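Local coordinates for protein YCGM (Escherichia coli, PDB 1NR9) that is of unknown function but belongs to the FAH family, binds a magnesium ion and forms a two-subunit assembly, at residues A12-P17 against A76-A81; T51-L56 against C130-F135; A81-A86 against F182-G187; D108-M113 against K122-D127. All blocks are in the same frame, centred on the assembly; numbering follows the deposited sequence.

Interaction 1: A12-P17 against A76-A81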
loop_
_atom_site.group_PDB
_atom_site.type_symbol
_atom_site.label_atom_id
_atom_site.label_comp_id
_atom_site.label_asym_id
_atom_site.label_seq_id
_atom_site.Cartn_x
_atom_site.Cartn_y
_atom_site.Cartn_z
ATOM N N ALA A 12 -12.546 17.711 15.495
ATOM C CA ALA A 12 -12.103 18.781 14.613
ATOM C C ALA A 12 -11.011 18.266 13.675
ATOM O O ALA A 12 -10.178 17.464 14.081
ATOM C CB ALA A 12 -11.577 19.938 15.444
ATOM N N LEU A 13 -11.005 18.733 12.431
ATOM C CA LEU A 13 -10.018 18.290 11.442
ATOM C C LEU A 13 -8.610 18.831 11.655
ATOM O O LEU A 13 -8.424 19.979 12.044
ATOM C CB LEU A 13 -10.465 18.686 10.038
ATOM C CG LEU A 13 -11.873 18.291 9.598
ATOM C CD1 LEU A 13 -12.127 18.817 8.185
ATOM C CD2 LEU A 13 -12.018 16.779 9.646
ATOM N N LEU A 14 -7.617 17.995 11.371
ATOM C CA LEU A 14 -6.221 18.377 11.506
ATOM C C LEU A 14 -5.655 18.730 10.132
ATOM O O LEU A 14 -6.137 18.252 9.110
ATOM C CB LEU A 14 -5.431 17.226 12.115
ATOM C CG LEU A 14 -5.940 16.802 13.494
ATOM C CD1 LEU A 14 -5.059 15.670 14.033
ATOM C CD2 LEU A 14 -5.926 18.004 14.436
ATOM N N ASP A 15 -4.625 19.564 10.108
ATOM C CA ASP A 15 -4.037 19.982 8.845
ATOM C C ASP A 15 -2.987 19.014 8.314
ATOM O O ASP A 15 -1.841 19.383 8.090
ATOM C CB ASP A 15 -3.425 21.366 9.004
ATOM C CG ASP A 15 -3.880 22.314 7.935
ATOM O OD1 ASP A 15 -3.587 22.049 6.751
ATOM O OD2 ASP A 15 -4.541 23.314 8.283
ATOM N N TYR A 16 -3.395 17.768 8.115
ATOM C CA TYR A 16 -2.507 16.737 7.601
ATOM C C TYR A 16 -3.256 15.898 6.580
ATOM O O TYR A 16 -4.396 15.498 6.805
ATOM C CB TYR A 16 -2.018 15.820 8.728
ATOM C CG TYR A 16 -1.103 16.475 9.736
ATOM C CD1 TYR A 16 -1.565 16.847 11.000
ATOM C CD2 TYR A 16 0.224 16.714 9.429
ATOM C CE1 TYR A 16 -0.714 17.443 11.934
ATOM C CE2 TYR A 16 1.081 17.303 10.348
ATOM C CZ TYR A 16 0.611 17.667 11.596
ATOM O OH TYR A 16 1.481 18.256 12.489
ATOM N N PRO A 17 -2.629 15.630 5.435
ATOM C CA PRO A 17 -3.258 14.824 4.391
ATOM C C PRO A 17 -3.428 13.392 4.854
ATOM O O PRO A 17 -2.905 12.983 5.900
ATOM C CB PRO A 17 -2.260 14.906 3.248
ATOM C CG PRO A 17 -1.665 16.238 3.436
ATOM C CD PRO A 17 -1.408 16.268 4.922
ATOM N N ALA A 76 -1.958 3.985 17.389
ATOM C CA ALA A 76 -1.726 4.678 16.130
ATOM C C ALA A 76 -0.953 5.959 16.332
ATOM O O ALA A 76 -1.354 6.823 17.118
ATOM C CB ALA A 76 -3.050 4.987 15.454
ATOM N N VAL A 77 0.152 6.083 15.605
ATOM C CA VAL A 77 0.994 7.268 15.688
ATOM C C VAL A 77 0.808 8.036 14.385
ATOM O O VAL A 77 0.927 7.465 13.293
ATOM C CB VAL A 77 2.488 6.879 15.858
ATOM C CG1 VAL A 77 3.340 8.125 16.082
ATOM C CG2 VAL A 77 2.647 5.911 17.019
ATOM N N LEU A 78 0.491 9.324 14.511
ATOM C CA LEU A 78 0.276 10.203 13.364
ATOM C C LEU A 78 1.535 11.016 13.059
ATOM O O LEU A 78 1.927 11.857 13.864
ATOM C CB LEU A 78 -0.875 11.161 13.664
ATOM C CG LEU A 78 -1.063 12.272 12.622
ATOM C CD1 LEU A 78 -1.485 11.638 11.296
ATOM C CD2 LEU A 78 -2.107 13.278 13.095
ATOM N N ILE A 79 2.163 10.776 11.906
ATOM C CA ILE A 79 3.376 11.508 11.539
ATOM C C ILE A 79 3.091 12.967 11.115
ATOM O O ILE A 79 2.221 13.227 10.284
ATOM C CB ILE A 79 4.143 10.796 10.403
ATOM C CG1 ILE A 79 4.918 9.581 10.935
ATOM C CG2 ILE A 79 5.175 11.743 9.827
ATOM C CD1 ILE A 79 4.090 8.531 11.575
ATOM N N GLY A 80 3.844 13.910 11.674
ATOM C CA GLY A 80 3.620 15.308 11.355
ATOM C C GLY A 80 4.579 15.943 10.365
ATOM O O GLY A 80 4.324 17.043 9.862
ATOM N N ALA A 81 5.680 15.260 10.084
ATOM C CA ALA A 81 6.682 15.767 9.149
ATOM C C ALA A 81 7.323 14.581 8.456
ATOM O O ALA A 81 7.253 13.457 8.949
ATOM C CB ALA A 81 7.727 16.574 9.888
#

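Interaction 2: T51-L56 against C130-F135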
loop_
_atom_site.group_PDB
_atom_site.type_symbol
_atom_site.label_atom_id
_atom_site.label_comp_id
_atom_site.label_asym_id
_atom_site.label_seq_id
_atom_site.Cartn_x
_atom_site.Cartn_y
_atom_site.Cartn_z
ATOM N N THR A 51 -7.492 3.896 0.946
ATOM C CA THR A 51 -8.799 3.307 0.849
ATOM C C THR A 51 -9.205 2.551 2.106
ATOM O O THR A 51 -10.392 2.458 2.404
ATOM C CB THR A 51 -8.855 2.351 -0.336
ATOM O OG1 THR A 51 -8.487 3.048 -1.527
ATOM C CG2 THR A 51 -10.248 1.813 -0.500
ATOM N N ALA A 52 -8.238 2.017 2.848
ATOM C CA ALA A 52 -8.563 1.229 4.036
ATOM C C ALA A 52 -8.843 2.027 5.315
ATOM O O ALA A 52 -9.257 1.470 6.331
ATOM C CB ALA A 52 -7.465 0.211 4.285
ATOM N N LEU A 53 -8.620 3.330 5.256
ATOM C CA LEU A 53 -8.840 4.209 6.396
ATOM C C LEU A 53 -10.316 4.551 6.553
ATOM O O LEU A 53 -11.013 4.752 5.555
ATOM C CB LEU A 53 -8.055 5.507 6.191
ATOM C CG LEU A 53 -6.550 5.489 6.463
ATOM C CD1 LEU A 53 -5.877 6.757 5.954
ATOM C CD2 LEU A 53 -6.356 5.332 7.962
ATOM N N CYS A 54 -10.797 4.620 7.796
ATOM C CA CYS A 54 -12.188 4.990 8.039
ATOM C C CYS A 54 -12.460 5.384 9.481
ATOM O O CYS A 54 -11.738 4.996 10.393
ATOM C CB CYS A 54 -13.138 3.870 7.623
ATOM S SG CYS A 54 -12.993 2.395 8.593
ATOM N N ASP A 55 -13.508 6.177 9.671
ATOM C CA ASP A 55 -13.900 6.648 10.989
ATOM C C ASP A 55 -14.302 5.500 11.934
ATOM O O ASP A 55 -15.260 4.765 11.665
ATOM C CB ASP A 55 -15.066 7.617 10.845
ATOM C CG ASP A 55 -15.177 8.554 12.012
ATOM O OD1 ASP A 55 -14.820 8.139 13.139
ATOM O OD2 ASP A 55 -15.628 9.705 11.809
ATOM N N LEU A 56 -13.577 5.352 13.045
ATOM C CA LEU A 56 -13.862 4.292 14.015
ATOM C C LEU A 56 -15.139 4.546 14.805
ATOM O O LEU A 56 -15.673 3.638 15.445
ATOM C CB LEU A 56 -12.692 4.142 14.997
ATOM C CG LEU A 56 -12.795 3.043 16.068
ATOM C CD1 LEU A 56 -13.077 1.690 15.425
ATOM C CD2 LEU A 56 -11.492 2.986 16.861
ATOM N N CYS A 130 -8.999 -0.483 8.270
ATOM C CA CYS A 130 -8.302 0.300 9.277
ATOM C C CYS A 130 -9.169 1.389 9.912
ATOM O O CYS A 130 -8.974 2.579 9.659
ATOM C CB CYS A 130 -7.057 0.934 8.662
ATOM S SG CYS A 130 -5.902 1.612 9.866
ATOM N N PRO A 131 -10.163 0.993 10.723
ATOM C CA PRO A 131 -11.007 2.007 11.361
ATOM C C PRO A 131 -10.021 2.741 12.242
ATOM O O PRO A 131 -9.083 2.134 12.749
ATOM C CB PRO A 131 -11.991 1.181 12.179
ATOM C CG PRO A 131 -12.030 -0.136 11.458
ATOM C CD PRO A 131 -10.596 -0.363 11.089
ATOM N N LEU A 132 -10.212 4.024 12.461
ATOM C CA LEU A 132 -9.237 4.745 13.253
ATOM C C LEU A 132 -9.932 5.812 14.077
ATOM O O LEU A 132 -10.888 6.434 13.613
ATOM C CB LEU A 132 -8.234 5.367 12.287
ATOM C CG LEU A 132 -6.909 5.990 12.708
ATOM C CD1 LEU A 132 -6.040 4.928 13.407
ATOM C CD2 LEU A 132 -6.204 6.529 11.457
ATOM N N SER A 133 -9.462 6.013 15.305
ATOM C CA SER A 133 -10.039 7.017 16.190
ATOM C C SER A 133 -9.432 8.374 15.863
ATOM O O SER A 133 -8.625 8.497 14.933
ATOM C CB SER A 133 -9.750 6.670 17.654
ATOM O OG SER A 133 -8.374 6.827 17.973
ATOM N N GLY A 134 -9.843 9.395 16.614
ATOM C CA GLY A 134 -9.297 10.721 16.413
ATOM C C GLY A 134 -7.924 10.687 17.057
ATOM O O GLY A 134 -7.584 9.700 17.706
ATOM N N PHE A 135 -7.137 11.747 16.899
ATOM C CA PHE A 135 -5.802 11.781 17.477
ATOM C C PHE A 135 -5.639 12.782 18.594
ATOM O O PHE A 135 -6.285 13.826 18.618
ATOM C CB PHE A 135 -4.757 12.102 16.411
ATOM C CG PHE A 135 -4.484 10.974 15.476
ATOM C CD1 PHE A 135 -5.048 10.959 14.204
ATOM C CD2 PHE A 135 -3.656 9.924 15.864
ATOM C CE1 PHE A 135 -4.787 9.906 13.321
ATOM C CE2 PHE A 135 -3.387 8.869 14.996
ATOM C CZ PHE A 135 -3.954 8.859 13.721
HETATM O O HOH W 1 -12.367 8.669 14.203
#

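Interaction 3: A81-A86 against F182-G187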
loop_
_atom_site.group_PDB
_atom_site.type_symbol
_atom_site.label_atom_id
_atom_site.label_comp_id
_atom_site.label_asym_id
_atom_site.label_seq_id
_atom_site.Cartn_x
_atom_site.Cartn_y
_atom_site.Cartn_z
ATOM N N ALA A 81 5.680 15.260 10.084
ATOM C CA ALA A 81 6.682 15.767 9.149
ATOM C C ALA A 81 7.323 14.581 8.456
ATOM O O ALA A 81 7.253 13.457 8.949
ATOM C CB ALA A 81 7.727 16.574 9.888
ATOM N N THR A 82 7.969 14.824 7.326
ATOM C CA THR A 82 8.552 13.732 6.570
ATOM C C THR A 82 9.814 13.079 7.154
ATOM O O THR A 82 10.737 13.760 7.585
ATOM C CB THR A 82 8.769 14.176 5.115
ATOM O OG1 THR A 82 9.771 13.355 4.509
ATOM C CG2 THR A 82 9.150 15.638 5.050
ATOM N N LEU A 83 9.824 11.742 7.161
ATOM C CA LEU A 83 10.922 10.956 7.705
ATOM C C LEU A 83 11.463 9.966 6.675
ATOM O O LEU A 83 10.750 9.063 6.240
ATOM C CB LEU A 83 10.431 10.159 8.915
ATOM C CG LEU A 83 9.721 10.853 10.088
ATOM C CD1 LEU A 83 9.041 9.807 10.944
ATOM C CD2 LEU A 83 10.717 11.649 10.919
ATOM N N ARG A 84 12.723 10.136 6.285
ATOM C CA ARG A 84 13.365 9.243 5.326
ATOM C C ARG A 84 14.686 8.839 5.955
ATOM O O ARG A 84 15.469 9.712 6.340
ATOM C CB ARG A 84 13.622 9.955 3.996
ATOM C CG ARG A 84 14.439 9.129 3.007
ATOM C CD ARG A 84 13.870 7.715 2.883
ATOM N NE ARG A 84 14.612 6.856 1.957
ATOM C CZ ARG A 84 14.338 5.569 1.753
ATOM N NH1 ARG A 84 13.339 4.989 2.411
ATOM N NH2 ARG A 84 15.055 4.861 0.883
ATOM N N GLN A 85 14.921 7.527 6.079
ATOM C CA GLN A 85 16.157 7.018 6.688
ATOM C C GLN A 85 16.462 7.876 7.924
ATOM O O GLN A 85 17.608 8.205 8.198
ATOM C CB GLN A 85 17.327 7.135 5.704
ATOM C CG GLN A 85 17.151 6.429 4.365
ATOM C CD GLN A 85 17.359 4.934 4.456
ATOM O OE1 GLN A 85 18.393 4.465 4.930
ATOM N NE2 GLN A 85 16.377 4.175 3.995
ATOM N N ALA A 86 15.417 8.226 8.658
ATOM C CA ALA A 86 15.519 9.090 9.827
ATOM C C ALA A 86 16.185 8.547 11.083
ATOM O O ALA A 86 16.261 7.340 11.305
ATOM C CB ALA A 86 14.131 9.595 10.180
ATOM N N PHE A 182 10.380 2.873 3.471
ATOM C CA PHE A 182 9.400 3.791 2.926
ATOM C C PHE A 182 9.484 5.128 3.624
ATOM O O PHE A 182 9.501 5.189 4.855
ATOM C CB PHE A 182 7.986 3.242 3.100
ATOM C CG PHE A 182 7.926 1.752 3.285
ATOM C CD1 PHE A 182 7.637 1.210 4.529
ATOM C CD2 PHE A 182 8.188 0.886 2.217
ATOM C CE1 PHE A 182 7.612 -0.158 4.699
ATOM C CE2 PHE A 182 8.164 -0.484 2.382
ATOM C CZ PHE A 182 7.880 -1.010 3.617
ATOM N N THR A 183 9.528 6.201 2.846
ATOM C CA THR A 183 9.585 7.525 3.434
ATOM C C THR A 183 8.199 7.859 3.971
ATOM O O THR A 183 7.217 7.749 3.242
ATOM C CB THR A 183 9.980 8.571 2.398
ATOM O OG1 THR A 183 9.672 9.870 2.902
ATOM C CG2 THR A 183 9.217 8.353 1.120
ATOM N N LEU A 184 8.109 8.243 5.245
ATOM C CA LEU A 184 6.822 8.586 5.845
ATOM C C LEU A 184 6.600 10.084 5.716
ATOM O O LEU A 184 7.368 10.885 6.259
ATOM C CB LEU A 184 6.802 8.225 7.328
ATOM C CG LEU A 184 7.423 6.894 7.744
ATOM C CD1 LEU A 184 7.359 6.777 9.257
ATOM C CD2 LEU A 184 6.699 5.721 7.082
ATOM N N LYS A 185 5.562 10.478 4.995
ATOM C CA LYS A 185 5.290 11.898 4.844
ATOM C C LYS A 185 4.329 12.288 5.945
ATOM O O LYS A 185 3.731 11.419 6.586
ATOM C CB LYS A 185 4.663 12.186 3.480
ATOM C CG LYS A 185 5.614 12.056 2.298
ATOM C CD LYS A 185 4.848 12.288 1.005
ATOM C CE LYS A 185 5.726 12.257 -0.239
ATOM N NZ LYS A 185 4.881 12.207 -1.472
ATOM N N ALA A 186 4.186 13.590 6.180
ATOM C CA ALA A 186 3.263 14.059 7.205
ATOM C C ALA A 186 1.859 13.662 6.760
ATOM O O ALA A 186 1.543 13.696 5.571
ATOM C CB ALA A 186 3.365 15.568 7.356
ATOM N N GLY A 187 1.021 13.279 7.713
ATOM C CA GLY A 187 -0.326 12.872 7.373
ATOM C C GLY A 187 -0.436 11.359 7.401
ATOM O O GLY A 187 -1.532 10.827 7.524
#

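Interaction 4: D108-M113 against K122-D127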
loop_
_atom_site.group_PDB
_atom_site.type_symbol
_atom_site.label_atom_id
_atom_site.label_comp_id
_atom_site.label_asym_id
_atom_site.label_seq_id
_atom_site.Cartn_x
_atom_site.Cartn_y
_atom_site.Cartn_z
ATOM N N ASP A 108 -8.401 -15.972 7.239
ATOM C CA ASP A 108 -8.471 -17.094 6.307
ATOM C C ASP A 108 -7.603 -16.805 5.074
ATOM O O ASP A 108 -6.722 -17.591 4.712
ATOM C CB ASP A 108 -9.927 -17.332 5.898
ATOM C CG ASP A 108 -10.767 -17.884 7.040
ATOM O OD1 ASP A 108 -10.420 -17.608 8.206
ATOM O OD2 ASP A 108 -11.774 -18.584 6.774
ATOM N N VAL A 109 -7.849 -15.656 4.453
ATOM C CA VAL A 109 -7.113 -15.227 3.273
ATOM C C VAL A 109 -5.616 -15.097 3.516
ATOM O O VAL A 109 -4.806 -15.453 2.654
ATOM C CB VAL A 109 -7.608 -13.868 2.785
ATOM C CG1 VAL A 109 -6.741 -13.396 1.629
ATOM C CG2 VAL A 109 -9.082 -13.957 2.391
ATOM N N GLN A 110 -5.256 -14.570 4.682
ATOM C CA GLN A 110 -3.854 -14.390 5.030
ATOM C C GLN A 110 -3.141 -15.730 5.104
ATOM O O GLN A 110 -2.021 -15.875 4.608
ATOM C CB GLN A 110 -3.723 -13.691 6.373
ATOM C CG GLN A 110 -2.511 -12.796 6.453
ATOM C CD GLN A 110 -2.024 -12.616 7.861
ATOM O OE1 GLN A 110 -2.817 -12.469 8.788
ATOM N NE2 GLN A 110 -0.705 -12.614 8.037
ATOM N N GLY A 111 -3.790 -16.703 5.745
ATOM C CA GLY A 111 -3.209 -18.029 5.864
ATOM C C GLY A 111 -2.864 -18.552 4.480
ATOM O O GLY A 111 -1.775 -19.071 4.254
ATOM N N LYS A 112 -3.790 -18.413 3.539
ATOM C CA LYS A 112 -3.526 -18.879 2.195
ATOM C C LYS A 112 -2.311 -18.126 1.650
ATOM O O LYS A 112 -1.432 -18.726 1.027
ATOM C CB LYS A 112 -4.751 -18.659 1.317
ATOM C CG LYS A 112 -5.987 -19.382 1.825
ATOM C CD LYS A 112 -7.171 -19.196 0.880
ATOM C CE LYS A 112 -8.422 -19.893 1.393
ATOM N NZ LYS A 112 -9.591 -19.652 0.497
HETATM N N MSE A 113 -2.250 -16.819 1.912
HETATM C CA MSE A 113 -1.135 -15.990 1.452
HETATM C C MSE A 113 0.203 -16.449 2.049
HETATM O O MSE A 113 1.156 -16.696 1.309
HETATM C CB MSE A 113 -1.384 -14.513 1.800
HETATM C CG MSE A 113 -2.675 -13.911 1.216
HETATM SE SE MSE A 113 -2.826 -13.778 -0.748
HETATM C CE MSE A 113 -3.787 -15.431 -1.104
ATOM N N LYS A 122 -4.462 -8.504 0.095
ATOM C CA LYS A 122 -5.822 -9.022 0.105
ATOM C C LYS A 122 -6.344 -9.204 1.518
ATOM O O LYS A 122 -7.504 -8.923 1.801
ATOM C CB LYS A 122 -5.904 -10.353 -0.635
ATOM C CG LYS A 122 -5.818 -10.232 -2.135
ATOM C CD LYS A 122 -5.900 -11.604 -2.772
ATOM C CE LYS A 122 -5.737 -11.543 -4.282
ATOM N NZ LYS A 122 -5.788 -12.916 -4.872
ATOM N N ALA A 123 -5.478 -9.662 2.410
ATOM C CA ALA A 123 -5.868 -9.916 3.786
ATOM C C ALA A 123 -5.736 -8.720 4.711
ATOM O O ALA A 123 -6.476 -8.613 5.688
ATOM C CB ALA A 123 -5.043 -11.077 4.341
ATOM N N LYS A 124 -4.798 -7.825 4.414
ATOM C CA LYS A 124 -4.549 -6.666 5.268
ATOM C C LYS A 124 -4.870 -5.296 4.681
ATOM O O LYS A 124 -4.825 -4.290 5.403
ATOM C CB LYS A 124 -3.080 -6.662 5.705
ATOM C CG LYS A 124 -2.707 -7.695 6.761
ATOM C CD LYS A 124 -3.129 -7.255 8.150
ATOM C CE LYS A 124 -2.589 -8.205 9.196
ATOM N NZ LYS A 124 -2.875 -7.750 10.592
ATOM N N ALA A 125 -5.193 -5.223 3.396
ATOM C CA ALA A 125 -5.437 -3.904 2.830
ATOM C C ALA A 125 -6.792 -3.639 2.209
ATOM O O ALA A 125 -6.978 -2.594 1.588
ATOM C CB ALA A 125 -4.334 -3.570 1.821
ATOM N N PHE A 126 -7.738 -4.563 2.370
ATOM C CA PHE A 126 -9.073 -4.378 1.785
ATOM C C PHE A 126 -9.715 -3.072 2.258
ATOM O O PHE A 126 -9.208 -2.421 3.172
ATOM C CB PHE A 126 -9.990 -5.576 2.105
ATOM C CG PHE A 126 -10.138 -5.861 3.573
ATOM C CD1 PHE A 126 -9.249 -6.711 4.223
ATOM C CD2 PHE A 126 -11.150 -5.252 4.311
ATOM C CE1 PHE A 126 -9.364 -6.953 5.601
ATOM C CE2 PHE A 126 -11.272 -5.483 5.677
ATOM C CZ PHE A 126 -10.377 -6.336 6.328
ATOM N N ASP A 127 -10.820 -2.686 1.629
ATOM C CA ASP A 127 -11.493 -1.437 1.978
ATOM C C ASP A 127 -11.865 -1.346 3.443
ATOM O O ASP A 127 -12.368 -2.302 4.030
ATOM C CB ASP A 127 -12.763 -1.243 1.141
ATOM C CG ASP A 127 -12.479 -1.099 -0.339
ATOM O OD1 ASP A 127 -11.343 -0.727 -0.697
ATOM O OD2 ASP A 127 -13.405 -1.343 -1.148
#

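Interaction 1: A12-P17 against A76-A81
Tyr-16 sets one edge of its ring against the backbone of Gly-80, with CE2 3.3 Å from Gly-80 O. That oxygen lies near the ring plane, so an aromatic C-H edge faces a carbonyl, which probably adds a weak electrostatic attraction to the packing. Gly-80 CA lies off the ring plane, 3.4 Å from Tyr-16 CE2, and with no side chain on this residue the ring lies close to its main chain. The phenol oxygen reaches only van der Waals distance, Tyr-16 OH being 3.8 Å from Gly-80 CA.

On the Leu-78 side the contact is apolar: Tyr-16 CD1 is 4.2 Å from Leu-78 CD2, and the same methyl meets CD1 of Leu-14 at 3.9 Å, so one branch of Leu-78 touches both residues from the loop. Leu-78 reaches them because its CG is anti to the backbone N (chi1 171°), which carries the branched end out from the strand toward 12-17. Between the two loop residues, Asp-15 centres an inverse gamma turn, closed by a weak bond from Tyr-16 N to Leu-14 O. Leu-14 and Tyr-16 both start toward 76-81 from this turn, whereas Ile-79 starts away from the loop.

The contact thus lays the N-terminal loop against the end of strand 69-79 and the turn that follows. Leu-78 also packs on Val-189 of strand 189-191 and Phe-135 of strand 130-137, its backbone bonds to strand 95-102, and Tyr-16 leans on Ala-96 and Ala-186.

Interaction 2: T51-L56 against C130-F135
Leu-53 and Leu-132 run alongside each other in the same direction, their CD2 methyls meeting at 3.7 Å. Cys-130 shares this face of the sheet, its SG 4.2 Å from Leu-53 CD2. On the other face Cys-54 and Pro-131 pack together: SG of Cys-54, held between its backbone N and carbonyl carbon (chi1 66°), rests 3.4 Å from Pro-131 CA. Leu-56 reaches across to the same proline, with CD1 3.5 Å from Pro-131 CB.

Between the two faces runs a short parallel ladder. Leu-132 N donates to Cys-54 O at 2.7 Å, almost in line with the carbonyl (177°), and Leu-56 N donates to Leu-132 O at 3.0 Å from well above the carbonyl plane. The bonds of Cys-54 N to Cys-130 O and of Cys-130 N to Ala-52 O are weak. The short axes of 53-55 and 130-132 cross at -39°.

At the polar edge a water donates to both Leu-132 O and Asp-55 OD1, at 2.7 Å from that carboxylate oxygen. Leu-132 O therefore accepts from an amide and a water, while Asp-55 OD2 forms a salt bridge with Arg-57.

Strand 53-55 is added here to strand 130-137, which pairs with the antiparallel strand 95-102 as well. Leu-132 continues inward onto Ala-76 of strand 69-79 and Val-189 of strand 189-191, and Pro-131 packs on Leu-102.

Interaction 3: A81-A86 against F182-G187
Two loops pair backbone to backbone: 81-86, between strand 69-79 and helix 88-94, runs antiparallel to 182-187, between helix 171-178 and strand 189-191. Leu-83 and Leu-184 form a hydrogen-bonded pair. Leu-83 N donates to Leu-184 O at 2.8 Å, in the carbonyl plane and fairly straight, and Leu-184 N returns a bond to Leu-83 O at 2.9 Å. Thr-82 CA adds a C-H contact to the same Leu-184 O, at 3.1 Å.

The two leucine side chains leave the pair on one side and touch through their CD1 methyls, 3.9 Å apart. Both pack on Ile-175 of helix 171-178; Leu-83 also touches Ala-94, and Leu-184 touches Val-22.

Farther out the contacts are van der Waals. Arg-84 bends at chi2 (49°), which brings its CD to 4.0 Å from Thr-183 CB, the two side chains crossing at about a right angle. Its NH1 then lies near Phe-182, whose N is at the guanidinium edge. At this Thr-183 and Arg-84 end the second subunit joins in: its Asp-127 accepts a hydrogen bond from Thr-183 N and makes a long, weak ion pair with Arg-84. At the far end, Ala-186 CB packs 3.6 Å from Ala-81 N.

With one bonded pair and irregular chain around it, the geometry is that of an isolated antiparallel beta bridge, clamping two connecting loops of the FAH fold together at the subunit interface.

Interaction 4: D108-M113 against K122-D127
The CB of Ala-123 packs against Gln-110, 3.6 Å from Gln-110 CB and 3.5 Å from Gln-110 N. The small side chain of Ala-123 is consistent with the close approach of the two chains, the CA atoms of Gln-110 and Ala-123 being 5.1 Å apart. Beside it, Val-109 points CG1, anti to its backbone N (chi1 175°), at both Lys-122 CB (3.9 Å) and Ala-123 CB (4.0 Å). Farther along, the selenium of Met-113, a selenomethionine, lies 4.3 Å from Lys-122 CD, alongside the aliphatic part of that extended chain.

Helices 107-116 and 121-124 follow each other between strands 95-102 and 130-137, and the two pack against each other through these residues, next to the magnesium site of this FAH-family protein.

The polar ends of the two lysines go to different places. Lys-122 NZ crosses to the second subunit, where it bonds to Tyr-177 OH and Pro-43 O of that chain. Lys-124 instead sends NZ to the metal ligands, with a salt bridge to Glu-72 OE1 and a hydrogen bond to Asp-103 OD2, and its side chain lies about 3 Å from the magnesium ion.

Interactions 2 and 4 are buried, interaction 2 lying nearest the chain's centre; interactions 1 and 3 are only partly buried. Interactions 1 and 2 serve the same sheet and meet where Phe-135 receives residues of 76-81. Interactions 1 and 3 share Ala-81 and are tied by a probable hydrogen bond from Gly-187 N to Ile-79 O. Main-chain bonding carries interactions 2 and 3, as a ladder and a single bridge, whereas interactions 1 and 4 rest on van der Waals packing of side chains on side chains and on backbone. Interaction 4 lies across the chain's centre from interaction 1, about 27 Å between centres. It touches interaction 2 through Ala-52 and, like interaction 3, reaches the second subunit.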